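Side-chain contacts in RagB/SusD domain protein (Flavobacterium johnsoniae, PDB 5J5U), which binds chitin and, as a SusD homolog, probably captures chitin chains at the outer membrane for the uptake machinery encoded by its polysaccharide utilization locus: residues N79-K82 / N83-I87; E300-R303 / P304-R308. All blocks are in the same frame, centred on the assembly; numbering follows the deposited sequence.

Contact 1: N79-K82 / N83-I87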
loop_
_atom_site.group_PDB
_atom_site.type_symbol
_atom_site.label_atom_id
_atom_site.label_comp_id
_atom_site.label_asym_id
_atom_site.label_seq_id
_atom_site.Cartn_x
_atom_site.Cartn_y
_atom_site.Cartn_z
ATOM N N ASN A 79 18.040 7.376 -1.723
ATOM C CA ASN A 79 18.272 6.929 -0.348
ATOM C C ASN A 79 18.284 5.425 -0.153
ATOM O O ASN A 79 19.128 4.918 0.580
ATOM C CB ASN A 79 17.216 7.518 0.601
ATOM C CG ASN A 79 17.240 9.039 0.634
ATOM O OD1 ASN A 79 18.306 9.653 0.513
ATOM N ND2 ASN A 79 16.061 9.657 0.800
ATOM N N GLU A 80 17.330 4.722 -0.761
ATOM C CA GLU A 80 17.020 3.345 -0.349
ATOM C C GLU A 80 17.733 2.247 -1.137
ATOM O O GLU A 80 18.442 1.438 -0.548
ATOM C CB GLU A 80 15.503 3.115 -0.406
ATOM C CG GLU A 80 14.727 4.049 0.529
ATOM C CD GLU A 80 13.217 3.977 0.356
ATOM O OE1 GLU A 80 12.706 3.005 -0.253
ATOM O OE2 GLU A 80 12.536 4.913 0.831
ATOM N N LEU A 81 17.573 2.242 -2.459
ATOM C CA LEU A 81 18.011 1.111 -3.271
ATOM C C LEU A 81 19.506 0.853 -3.133
ATOM O O LEU A 81 19.940 -0.295 -3.000
ATOM C CB LEU A 81 17.650 1.342 -4.724
ATOM C CG LEU A 81 17.876 0.136 -5.618
ATOM C CD1 LEU A 81 16.936 -1.012 -5.261
ATOM C CD2 LEU A 81 17.659 0.590 -7.046
ATOM N N LYS A 82 20.278 1.932 -3.106
ATOM C CA LYS A 82 21.727 1.850 -3.014
ATOM C C LYS A 82 22.224 1.215 -1.716
ATOM O O LYS A 82 23.147 0.398 -1.724
ATOM C CB LYS A 82 22.305 3.252 -3.167
ATOM C CG LYS A 82 23.579 3.503 -2.389
ATOM C CD LYS A 82 23.970 4.973 -2.490
ATOM C CE LYS A 82 22.806 5.882 -2.095
ATOM N NZ LYS A 82 22.238 5.573 -0.749
ATOM N N ASN A 83 21.578 1.542 -0.606
ATOM C CA ASN A 83 21.996 0.983 0.667
ATOM C C ASN A 83 21.773 -0.504 0.709
ATOM O O ASN A 83 22.628 -1.270 1.180
ATOM C CB ASN A 83 21.249 1.639 1.822
ATOM C CG ASN A 83 21.969 2.840 2.352
ATOM O OD1 ASN A 83 22.987 2.713 3.031
ATOM N ND2 ASN A 83 21.473 4.024 2.015
ATOM N N VAL A 84 20.610 -0.914 0.222
ATOM C CA VAL A 84 20.219 -2.298 0.350
ATOM C C VAL A 84 21.033 -3.142 -0.651
ATOM O O VAL A 84 21.363 -4.314 -0.376
ATOM C CB VAL A 84 18.702 -2.440 0.185
ATOM C CG1 VAL A 84 18.291 -2.260 -1.268
ATOM C CG2 VAL A 84 18.248 -3.767 0.738
ATOM N N VAL A 85 21.407 -2.531 -1.784
ATOM C CA VAL A 85 22.363 -3.160 -2.697
ATOM C C VAL A 85 23.736 -3.360 -2.019
ATOM O O VAL A 85 24.323 -4.447 -2.089
ATOM C CB VAL A 85 22.535 -2.350 -3.983
ATOM C CG1 VAL A 85 23.767 -2.829 -4.755
ATOM C CG2 VAL A 85 21.303 -2.527 -4.853
ATOM N N ASP A 86 24.226 -2.326 -1.339
ATOM C CA ASP A 86 25.501 -2.436 -0.610
ATOM C C ASP A 86 25.470 -3.495 0.501
ATOM O O ASP A 86 26.464 -4.208 0.704
ATOM C CB ASP A 86 25.896 -1.095 -0.003
ATOM C CG ASP A 86 26.568 -0.190 -1.001
ATOM O OD1 ASP A 86 27.170 -0.718 -1.975
ATOM O OD2 ASP A 86 26.478 1.050 -0.822
ATOM N N ILE A 87 24.339 -3.623 1.200
ATOM C CA ILE A 87 24.230 -4.684 2.196
ATOM C C ILE A 87 24.344 -6.032 1.505
ATOM O O ILE A 87 25.141 -6.870 1.916
ATOM C CB ILE A 87 22.926 -4.646 2.984
ATOM C CG1 ILE A 87 22.797 -3.347 3.768
ATOM C CG2 ILE A 87 22.892 -5.792 3.974
ATOM C CD1 ILE A 87 21.411 -3.139 4.353
#

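Contact 2: E300-R303 / P304-R308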
loop_
_atom_site.group_PDB
_atom_site.type_symbol
_atom_site.label_atom_id
_atom_site.label_comp_id
_atom_site.label_asym_id
_atom_site.label_seq_id
_atom_site.Cartn_x
_atom_site.Cartn_y
_atom_site.Cartn_z
ATOM N N GLU A 300 -20.167 10.912 8.366
ATOM C CA GLU A 300 -20.186 11.142 6.927
ATOM C C GLU A 300 -18.803 11.565 6.449
ATOM O O GLU A 300 -18.128 12.350 7.115
ATOM C CB GLU A 300 -21.233 12.202 6.556
ATOM C CG GLU A 300 -22.681 11.751 6.755
ATOM C CD GLU A 300 -23.695 12.901 6.730
ATOM O OE1 GLU A 300 -23.299 14.090 6.706
ATOM O OE2 GLU A 300 -24.905 12.606 6.737
ATOM N N GLY A 301 -18.374 11.035 5.305
ATOM C CA GLY A 301 -17.099 11.420 4.730
ATOM C C GLY A 301 -17.242 12.607 3.791
ATOM O O GLY A 301 -18.344 13.119 3.579
ATOM N N VAL A 302 -16.124 13.047 3.226
ATOM C CA VAL A 302 -16.131 14.145 2.265
ATOM C C VAL A 302 -16.132 13.537 0.868
ATOM O O VAL A 302 -15.302 12.679 0.563
ATOM C CB VAL A 302 -14.898 15.095 2.428
ATOM C CG1 VAL A 302 -14.890 16.160 1.314
ATOM C CG2 VAL A 302 -14.887 15.763 3.808
ATOM N N ARG A 303 -17.061 13.983 0.028
ATOM C CA ARG A 303 -17.142 13.514 -1.348
ATOM C C ARG A 303 -15.840 13.806 -2.117
ATOM O O ARG A 303 -15.321 14.931 -2.072
ATOM C CB ARG A 303 -18.333 14.174 -2.061
ATOM C CG ARG A 303 -18.525 13.791 -3.537
ATOM C CD ARG A 303 -19.451 12.602 -3.695
ATOM N NE ARG A 303 -19.601 12.184 -5.090
ATOM C CZ ARG A 303 -20.577 11.391 -5.544
ATOM N NH1 ARG A 303 -21.528 10.937 -4.723
ATOM N NH2 ARG A 303 -20.613 11.071 -6.835
ATOM N N PRO A 304 -15.317 12.791 -2.822
ATOM C CA PRO A 304 -14.135 12.988 -3.677
ATOM C C PRO A 304 -14.355 14.127 -4.674
ATOM O O PRO A 304 -15.421 14.240 -5.263
ATOM C CB PRO A 304 -13.984 11.642 -4.396
ATOM C CG PRO A 304 -14.657 10.644 -3.472
ATOM C CD PRO A 304 -15.813 11.405 -2.858
ATOM N N GLY A 305 -13.358 14.991 -4.818
ATOM C CA GLY A 305 -13.459 16.134 -5.702
ATOM C C GLY A 305 -13.960 17.367 -4.973
ATOM O O GLY A 305 -14.000 18.453 -5.535
ATOM N N VAL A 306 -14.304 17.208 -3.702
ATOM C CA VAL A 306 -14.872 18.305 -2.926
ATOM C C VAL A 306 -13.945 18.674 -1.780
ATOM O O VAL A 306 -13.525 17.811 -1.029
ATOM C CB VAL A 306 -16.291 17.932 -2.378
ATOM C CG1 VAL A 306 -16.828 19.012 -1.438
ATOM C CG2 VAL A 306 -17.259 17.677 -3.533
ATOM N N PHE A 307 -13.596 19.951 -1.681
ATOM C CA PHE A 307 -12.780 20.457 -0.571
ATOM C C PHE A 307 -13.607 20.482 0.734
ATOM O O PHE A 307 -14.840 20.535 0.675
ATOM C CB PHE A 307 -12.261 21.864 -0.886
ATOM C CG PHE A 307 -11.307 21.938 -2.062
ATOM C CD1 PHE A 307 -10.026 21.384 -1.980
ATOM C CD2 PHE A 307 -11.671 22.606 -3.232
ATOM C CE1 PHE A 307 -9.135 21.472 -3.043
ATOM C CE2 PHE A 307 -10.788 22.704 -4.307
ATOM C CZ PHE A 307 -9.519 22.133 -4.209
ATOM N N ARG A 308 -12.947 20.437 1.892
ATOM C CA ARG A 308 -13.652 20.412 3.185
ATOM C C ARG A 308 -14.458 21.696 3.446
ATOM O O ARG A 308 -15.505 21.647 4.085
ATOM C CB ARG A 308 -12.670 20.157 4.347
ATOM C CG ARG A 308 -11.664 21.291 4.626
ATOM C CD ARG A 308 -10.462 20.836 5.491
ATOM N NE ARG A 308 -10.855 20.252 6.777
ATOM C CZ ARG A 308 -11.011 20.946 7.906
ATOM N NH1 ARG A 308 -10.786 22.251 7.920
ATOM N NH2 ARG A 308 -11.387 20.334 9.026
HETATM O O HOH W 1 -17.351 12.529 -6.772
#

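Contact 1: N79-K82 / N83-I87
Asn83 reaches back one helical turn and hands a side-chain N-H to the backbone carbonyl of Asn79. The motif is an i to i+4 side-chain-to-backbone bond within helix 66-90, part of the SusD-like alpha-helical fold. ND2 of Asn83 lies 2.9 Å from O of Asn79, and the N-H...O angle is 157°. The donor sits nearly along the C=O axis, and the acceptor lies in the plane of the Asn83 amide. ND2 thus stands in for the backbone N-H of Asn83, which instead makes a weak bond to O of Glu80. Lys82 runs alongside Asn83. Its chain bends at chi3 (53°) and again at chi4, which brings NZ back toward O of Asn79. The bond there is weak, at 3.4 Å, so this one carbonyl takes two side-chain donors. With an alanine at Asn83, O of Asn79 would probably keep only the weak bond from NZ of Lys82 among the side chains of residues 79-87.

The next carbonyls make the regular helical bonds. O of Glu80 accepts a bond from N of Val84, and O of Leu81 one from N of Val85 at 2.9 Å. OE1 of Glu80 forms a salt bridge with Arg114 and OE2 a hydrogen bond with Tyr33, while Val84 packs on Met107 of helix 98-119. O of Lys82 accepts a bond from N of Asp86 at 3.0 Å, but NZ of Lys82 stays 6.2 Å from OD2 of Asp86.

Contact 2: E300-R303 / P304-R308
Arg303 to Val306 form a type II beta turn, closed by a 3.0 Å hydrogen bond from N of Val306 to O of Arg303. Gly305, third in the turn, has a positive phi of 92°; a CB there would jam against the carbonyl oxygen of Pro304. Pro304 takes the second position.

The side chain of Arg303 crosses the Pro304 ring at a slant. Its CG stands opposite the backbone N (chi1 179°), and the bend at chi2 carries CD to 3.9 Å from CD of Pro304. A water joins the two residues. It accepts from NE of Arg303 at 2.8 Å, in the guanidinium plane at its edge, and donates to O of Pro304 at 3.0 Å. Val302, just before the turn, meets Val306, its last residue. CG1 of Val302 lies 3.2 Å from O of Val306. On the other side chain, CG2 of Val306 lies 3.9 Å from CB of Arg303.

Other parts of the chain bind the turn as well. Ser60 accepts from N of Gly305, Asn435 donates to O of Gly305, and Ser50 bonds to O of Arg303. O of Arg303, O of Pro304, N and O of Gly305 and N of Val306 are thus met by one internal bond, a water and neighbouring side chains, so the turn's shape does not rest on the internal bond alone.

Contact 1 comes first along the chain, inside helix 66-90. Contact 2 follows much later, in the loop between strands 280-281 and 320-321. Their centres are 40 Å apart and their nearest atoms about 28 Å, on opposite sides of the chain's centre. They share no helix or strand, but all four segments lie in the SusD-like part of the chain. Residues 79-87 pack against helices 16-29 and 98-119. Residues 300-308 lie in a long loop and pack it against helices 53-60 and 262-270. The two contacts are therefore independent local features: one sits within the helix packing, the other seats a long loop on helices.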